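Local atomic coordinates of flavin reductase domain protein, FMN-binding (Shewanella baltica, PDB entry 3HMZ), a protein that binds flavin mononucleotide and probably acts as an NAD(P)H-dependent oxidoreductase of the flavin reductase type. Residues A[41-46]-A[68-73]; A[33-38]-A[122-127]. All coordinates share one frame; numbering follows the deposited sequence.

Contact 1. Residues A[41-46]-A[68-73]; sequences IDNVMA and TKTREF. With FMN (flavin mononucleotide), chain B.
N43 on strand 41-46 and T70 on helix 69-73 face each other with the FMN phosphate beside them. From N43, CB lies 3.8 Å from F73 CE2. CG is anti to the backbone N (chi1 -158°). At the tip ND2 touches K69 CB and gives a nearly straight bond to FMN O1P (2.8 Å, 173°). ND2 is also 3.0 Å from T70 OG1, but the angle is too poor for a hydrogen bond; one N-H of ND2 goes to O1P and the T70 hydroxyl gives its proton to O2P. T70 holds O2P twice, through its backbone N and through OG1 (2.7 Å), while K69 N donates to O3P at 2.9 Å. T68 caps the helix, its OG1 accepting from R71 N as well as bonding to D65. Further along the strand, selenomethionine M45 lays CG and SE against T70 and T68, and its CE reaches to 3.3 Å from FMN C2. Beyond, A46 O accepts from the ribityl O2'. The strand thus supplies a side-chain amide and the helix its first N-H groups, so the helix end would be expected to favour the phosphate's negative charge.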
loop_
_atom_site.group_PDB
_atom_site.type_symbol
_atom_site.label_atom_id
_atom_site.label_comp_id
_atom_site.label_asym_id
_atom_site.label_seq_id
_atom_site.Cartn_x
_atom_site.Cartn_y
_atom_site.Cartn_z
ATOM N N ILE A 41 -14.877 24.437 5.002
ATOM C CA ILE A 41 -13.790 24.573 4.049
ATOM C C ILE A 41 -13.334 23.146 3.714
ATOM O O ILE A 41 -13.152 22.324 4.601
ATOM C CB ILE A 41 -12.580 25.348 4.633
ATOM C CG1 ILE A 41 -13.024 26.745 5.172
ATOM C CG2 ILE A 41 -11.478 25.462 3.581
ATOM C CD1 ILE A 41 -13.553 27.658 4.074
ATOM N N ASP A 42 -13.146 22.896 2.439
ATOM C CA ASP A 42 -12.718 21.589 1.921
ATOM C C ASP A 42 -11.252 21.600 1.545
ATOM O O ASP A 42 -10.676 22.623 1.171
ATOM C CB ASP A 42 -13.562 21.234 0.682
ATOM C CG ASP A 42 -15.009 20.958 1.017
ATOM O OD1 ASP A 42 -15.268 20.315 2.035
ATOM O OD2 ASP A 42 -15.909 21.320 0.236
ATOM N N ASN A 43 -10.648 20.419 1.610
ATOM C CA ASN A 43 -9.301 20.257 1.167
ATOM C C ASN A 43 -9.078 18.847 0.634
ATOM O O ASN A 43 -9.827 17.931 0.949
ATOM C CB ASN A 43 -8.271 20.536 2.255
ATOM C CG ASN A 43 -6.915 20.891 1.699
ATOM O OD1 ASN A 43 -6.778 21.281 0.536
ATOM N ND2 ASN A 43 -5.891 20.772 2.545
ATOM N N VAL A 44 -8.071 18.741 -0.215
ATOM C CA VAL A 44 -7.646 17.479 -0.807
ATOM C C VAL A 44 -6.096 17.489 -0.829
ATOM O O VAL A 44 -5.490 18.477 -1.205
ATOM C CB VAL A 44 -8.184 17.308 -2.261
ATOM C CG1 VAL A 44 -7.718 15.940 -2.879
ATOM C CG2 VAL A 44 -9.714 17.526 -2.348
HETATM N N MSE A 45 -5.492 16.357 -0.470
HETATM C CA MSE A 45 -4.061 16.118 -0.639
HETATM C C MSE A 45 -3.839 14.710 -1.199
HETATM O O MSE A 45 -4.770 13.909 -1.243
HETATM C CB MSE A 45 -3.299 16.257 0.685
HETATM C CG MSE A 45 -3.709 15.258 1.770
HETATM SE SE MSE A 45 -2.578 15.301 3.311
HETATM C CE MSE A 45 -1.602 13.659 3.087
ATOM N N ALA A 46 -2.606 14.446 -1.625
ATOM C CA ALA A 46 -2.208 13.118 -2.100
ATOM C C ALA A 46 -1.594 12.339 -0.933
ATOM O O ALA A 46 -0.875 12.911 -0.087
ATOM C CB ALA A 46 -1.226 13.195 -3.245
ATOM N N THR A 68 0.614 19.148 7.240
ATOM C CA THR A 68 -0.523 19.227 6.315
ATOM C C THR A 68 -1.784 19.859 6.864
ATOM O O THR A 68 -2.178 19.603 8.006
ATOM C CB THR A 68 -0.883 17.857 5.704
ATOM O OG1 THR A 68 -1.457 16.986 6.678
ATOM C CG2 THR A 68 0.290 17.203 5.028
ATOM N N LYS A 69 -2.410 20.700 6.044
ATOM C CA LYS A 69 -3.687 21.306 6.410
ATOM C C LYS A 69 -4.758 20.231 6.501
ATOM O O LYS A 69 -5.587 20.249 7.387
ATOM C CB LYS A 69 -4.090 22.423 5.439
ATOM C CG LYS A 69 -5.385 23.163 5.816
ATOM C CD LYS A 69 -5.335 23.865 7.181
ATOM C CE LYS A 69 -4.376 24.976 7.225
ATOM N NZ LYS A 69 -4.641 25.766 8.536
ATOM N N THR A 70 -4.685 19.230 5.625
ATOM C CA THR A 70 -5.671 18.140 5.671
ATOM C C THR A 70 -5.676 17.413 7.022
ATOM O O THR A 70 -6.736 17.100 7.547
ATOM C CB THR A 70 -5.478 17.153 4.490
ATOM O OG1 THR A 70 -5.475 17.884 3.274
ATOM C CG2 THR A 70 -6.618 16.162 4.456
ATOM N N ARG A 71 -4.489 17.180 7.595
ATOM C CA ARG A 71 -4.418 16.559 8.925
ATOM C C ARG A 71 -5.192 17.388 9.964
ATOM O O ARG A 71 -5.944 16.841 10.791
ATOM C CB ARG A 71 -2.980 16.399 9.352
ATOM C CG ARG A 71 -2.845 15.933 10.775
ATOM C CD ARG A 71 -1.442 15.630 11.082
ATOM N NE ARG A 71 -1.271 15.384 12.524
ATOM C CZ ARG A 71 -0.365 14.583 13.068
ATOM N NH1 ARG A 71 0.473 13.873 12.300
ATOM N NH2 ARG A 71 -0.301 14.453 14.408
ATOM N N GLU A 72 -4.989 18.698 9.908
ATOM C CA GLU A 72 -5.708 19.597 10.838
ATOM C C GLU A 72 -7.222 19.418 10.714
ATOM O O GLU A 72 -7.942 19.287 11.707
ATOM C CB GLU A 72 -5.305 21.037 10.566
ATOM C CG GLU A 72 -5.961 22.084 11.474
ATOM C CD GLU A 72 -5.586 23.462 11.043
ATOM O OE1 GLU A 72 -4.365 23.687 10.873
ATOM O OE2 GLU A 72 -6.539 24.283 10.824
ATOM N N PHE A 73 -7.701 19.374 9.473
ATOM C CA PHE A 73 -9.131 19.201 9.227
ATOM C C PHE A 73 -9.645 17.883 9.770
ATOM O O PHE A 73 -10.764 17.813 10.303
ATOM C CB PHE A 73 -9.426 19.311 7.726
ATOM C CG PHE A 73 -9.417 20.698 7.167
ATOM C CD1 PHE A 73 -8.941 21.822 7.889
ATOM C CD2 PHE A 73 -9.859 20.896 5.855
ATOM C CE1 PHE A 73 -8.969 23.084 7.316
ATOM C CE2 PHE A 73 -9.868 22.183 5.283
ATOM C CZ PHE A 73 -9.397 23.258 6.014
HETATM N N1 FMN B . 1.856 13.458 2.671
HETATM C C2 FMN B . 1.525 12.690 3.762
HETATM O O2 FMN B . 1.405 13.233 4.861
HETATM N N3 FMN B . 1.304 11.336 3.591
HETATM C C4 FMN B . 1.437 10.707 2.392
HETATM O O4 FMN B . 1.243 9.464 2.334
HETATM C C4A FMN B . 1.797 11.500 1.290
HETATM N N5 FMN B . 1.933 10.944 0.031
HETATM C C5A FMN B . 2.090 11.722 -1.106
HETATM C C6 FMN B . 2.043 11.154 -2.389
HETATM C C7 FMN B . 2.223 11.929 -3.530
HETATM C C7M FMN B . 2.151 11.312 -4.891
HETATM C C8 FMN B . 2.458 13.299 -3.388
HETATM C C8M FMN B . 2.669 14.186 -4.599
HETATM C C9 FMN B . 2.491 13.847 -2.114
HETATM C C9A FMN B . 2.315 13.107 -0.955
HETATM N N10 FMN B . 2.330 13.648 0.328
HETATM C C10 FMN B . 2.004 12.873 1.430
HETATM C "C1'" FMN B . 2.448 15.130 0.560
HETATM C "C2'" FMN B . 1.117 15.877 0.721
HETATM O "O2'" FMN B . 0.144 15.466 -0.253
HETATM C "C3'" FMN B . 1.451 17.358 0.582
HETATM O "O3'" FMN B . 2.272 17.748 1.679
HETATM C "C4'" FMN B . 0.219 18.263 0.382
HETATM O "O4'" FMN B . 0.692 19.481 -0.184
HETATM C "C5'" FMN B . -0.555 18.556 1.652
HETATM O "O5'" FMN B . -1.608 19.458 1.309
HETATM P P FMN B . -2.408 20.234 2.458
HETATM O O1P FMN B . -3.263 21.213 1.672
HETATM O O2P FMN B . -3.195 19.260 3.289
HETATM O O3P FMN B . -1.402 20.935 3.333
#

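Contact 2. Residues A[33-38]-A[122-127]; sequences LVSARS and DLPFVA
This is a side-chain contact between a sheet strand and a chain segment running alongside it in the buried interior: R37, S35 and L33 of strand 33-38 meet D122, P124 and V126 of segment 122-127. The two run roughly antiparallel, their end-to-end directions 152° apart, with R37 beside L123 and A36 beside P124. The CA atoms of A36 and P124 are 6.3 Å apart, and the bonds that join the segments start from side chains, not from paired backbones. In the middle, S35 OG donates to P124 O at 2.7 Å, the donor tilted 26° from the carbonyl plane. OG stands between the backbone N and the carbonyl carbon, and it also bonds to Q83 of the adjoining strand 79-84. The proline ring fits against the strand backbone, CG 3.6 Å from A36 O and CD 4.0 Å from R37 CB.

Toward D122 the contact becomes ionic. R37 extends to CD and then bends at chi3; its NH1 makes a salt bridge to D122 OD1 (2.7 Å). The carboxylate oxygen lies in the guanidinium plane, at its edge, yet the two planes are turned 65° apart. One guanidinium face rests on the backbone, with L123 C 3.8 Å above the plane, offset toward the rim. NE also bonds to D42 and NH1 to E117, so the positive charge is shared among three carboxylates. At the other end L33 CD1 meets V126 CG1 at 4.0 Å, the side chains crossing at about a right angle.

F125 turns away from the strand to F116 and W158, its backbone pairing with F116 in the small antiparallel sheet of strands 115-116 and 125-126. The arrangement is that of a small two-stranded antiparallel sheet packed by side chains against the main antiparallel sheet of the flavin reductase-like, FMN-binding fold.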
loop_
_atom_site.group_PDB
_atom_site.type_symbol
_atom_site.label_atom_id
_atom_site.label_comp_id
_atom_site.label_asym_id
_atom_site.label_seq_id
_atom_site.Cartn_x
_atom_site.Cartn_y
_atom_site.Cartn_z
ATOM N N LEU A 33 -6.170 9.984 -2.927
ATOM C CA LEU A 33 -6.413 11.379 -2.517
ATOM C C LEU A 33 -7.171 11.318 -1.191
ATOM O O LEU A 33 -8.105 10.545 -1.029
ATOM C CB LEU A 33 -7.204 12.180 -3.551
ATOM C CG LEU A 33 -6.704 12.085 -4.976
ATOM C CD1 LEU A 33 -7.667 12.880 -5.867
ATOM C CD2 LEU A 33 -5.263 12.515 -5.145
ATOM N N VAL A 34 -6.734 12.134 -0.243
ATOM C CA VAL A 34 -7.376 12.286 1.070
ATOM C C VAL A 34 -8.112 13.619 1.030
ATOM O O VAL A 34 -7.523 14.664 0.745
ATOM C CB VAL A 34 -6.356 12.303 2.240
ATOM C CG1 VAL A 34 -7.086 12.342 3.616
ATOM C CG2 VAL A 34 -5.361 11.107 2.109
ATOM N N SER A 35 -9.415 13.580 1.255
ATOM C CA SER A 35 -10.195 14.828 1.353
ATOM C C SER A 35 -10.898 14.950 2.687
ATOM O O SER A 35 -11.291 13.953 3.311
ATOM C CB SER A 35 -11.161 14.931 0.194
ATOM O OG SER A 35 -12.087 13.861 0.226
ATOM N N ALA A 36 -11.129 16.204 3.085
ATOM C CA ALA A 36 -11.736 16.482 4.378
ATOM C C ALA A 36 -12.331 17.878 4.369
ATOM O O ALA A 36 -11.968 18.703 3.526
ATOM C CB ALA A 36 -10.691 16.312 5.538
ATOM N N ARG A 37 -13.227 18.089 5.324
ATOM C CA ARG A 37 -13.912 19.345 5.520
ATOM C C ARG A 37 -13.827 19.794 6.977
ATOM O O ARG A 37 -14.005 18.993 7.886
ATOM C CB ARG A 37 -15.367 19.149 5.161
ATOM C CG ARG A 37 -16.247 20.410 5.254
ATOM C CD ARG A 37 -17.633 20.069 4.764
ATOM N NE ARG A 37 -17.615 19.884 3.304
ATOM C CZ ARG A 37 -18.625 19.489 2.538
ATOM N NH1 ARG A 37 -19.812 19.182 3.027
ATOM N NH2 ARG A 37 -18.430 19.418 1.231
ATOM N N SER A 38 -13.605 21.086 7.178
ATOM C CA SER A 38 -13.622 21.635 8.544
ATOM C C SER A 38 -14.164 23.056 8.456
ATOM O O SER A 38 -13.665 23.860 7.657
ATOM C CB SER A 38 -12.258 21.639 9.178
ATOM O OG SER A 38 -12.366 22.056 10.556
ATOM N N ASP A 122 -21.267 14.892 5.310
ATOM C CA ASP A 122 -20.808 16.263 5.267
ATOM C C ASP A 122 -19.350 16.212 4.861
ATOM O O ASP A 122 -18.455 16.662 5.576
ATOM C CB ASP A 122 -21.004 16.921 6.634
ATOM C CG ASP A 122 -20.761 18.413 6.603
ATOM O OD1 ASP A 122 -20.877 19.047 5.527
ATOM O OD2 ASP A 122 -20.437 18.951 7.685
ATOM N N LEU A 123 -19.129 15.648 3.666
ATOM C CA LEU A 123 -17.806 15.399 3.154
ATOM C C LEU A 123 -17.644 15.737 1.686
ATOM O O LEU A 123 -18.575 15.574 0.921
ATOM C CB LEU A 123 -17.445 13.903 3.293
ATOM C CG LEU A 123 -17.145 13.393 4.706
ATOM C CD1 LEU A 123 -17.169 11.867 4.806
ATOM C CD2 LEU A 123 -15.868 14.023 5.231
ATOM N N PRO A 124 -16.427 16.150 1.304
ATOM C CA PRO A 124 -16.115 16.379 -0.104
ATOM C C PRO A 124 -15.546 15.117 -0.757
ATOM O O PRO A 124 -14.628 14.494 -0.201
ATOM C CB PRO A 124 -15.038 17.452 -0.044
ATOM C CG PRO A 124 -14.306 17.181 1.251
ATOM C CD PRO A 124 -15.281 16.527 2.161
ATOM N N PHE A 125 -16.105 14.754 -1.900
ATOM C CA PHE A 125 -15.642 13.638 -2.711
ATOM C C PHE A 125 -15.055 14.227 -4.016
ATOM O O PHE A 125 -15.621 15.193 -4.574
ATOM C CB PHE A 125 -16.795 12.714 -3.060
ATOM C CG PHE A 125 -17.359 11.964 -1.883
ATOM C CD1 PHE A 125 -18.193 12.579 -0.970
ATOM C CD2 PHE A 125 -17.056 10.633 -1.701
ATOM C CE1 PHE A 125 -18.711 11.857 0.107
ATOM C CE2 PHE A 125 -17.594 9.910 -0.665
ATOM C CZ PHE A 125 -18.433 10.542 0.266
ATOM N N VAL A 126 -13.976 13.638 -4.523
ATOM C CA VAL A 126 -13.317 14.140 -5.725
ATOM C C VAL A 126 -13.915 13.509 -6.979
ATOM O O VAL A 126 -13.884 12.298 -7.155
ATOM C CB VAL A 126 -11.790 13.970 -5.659
ATOM C CG1 VAL A 126 -11.128 14.476 -6.941
ATOM C CG2 VAL A 126 -11.195 14.643 -4.369
ATOM N N ALA A 127 -14.464 14.338 -7.851
ATOM C CA ALA A 127 -14.986 13.884 -9.141
ATOM C C ALA A 127 -13.883 13.292 -10.014
ATOM O O ALA A 127 -12.750 13.773 -9.987
ATOM C CB ALA A 127 -15.658 15.053 -9.921
#

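After the short strand 14-16, strand 32-38 turns directly into strand 41-55, its antiparallel neighbour in the main sheet. Strand 58-63 follows, and helix 69-77 then returns to close contact 1 on strand 41-55, ending a short loop at the FMN phosphate. The chain runs on through strand 79-84 and two further helices before segment 122-127 returns to strand 32-38, closing contact 2 around the whole of contact 1. The two are therefore nested, with centres 8 Å apart. They meet where strands 32-38 and 41-55 pair; the first carries segment 122-127, the second the helix and the cofactor.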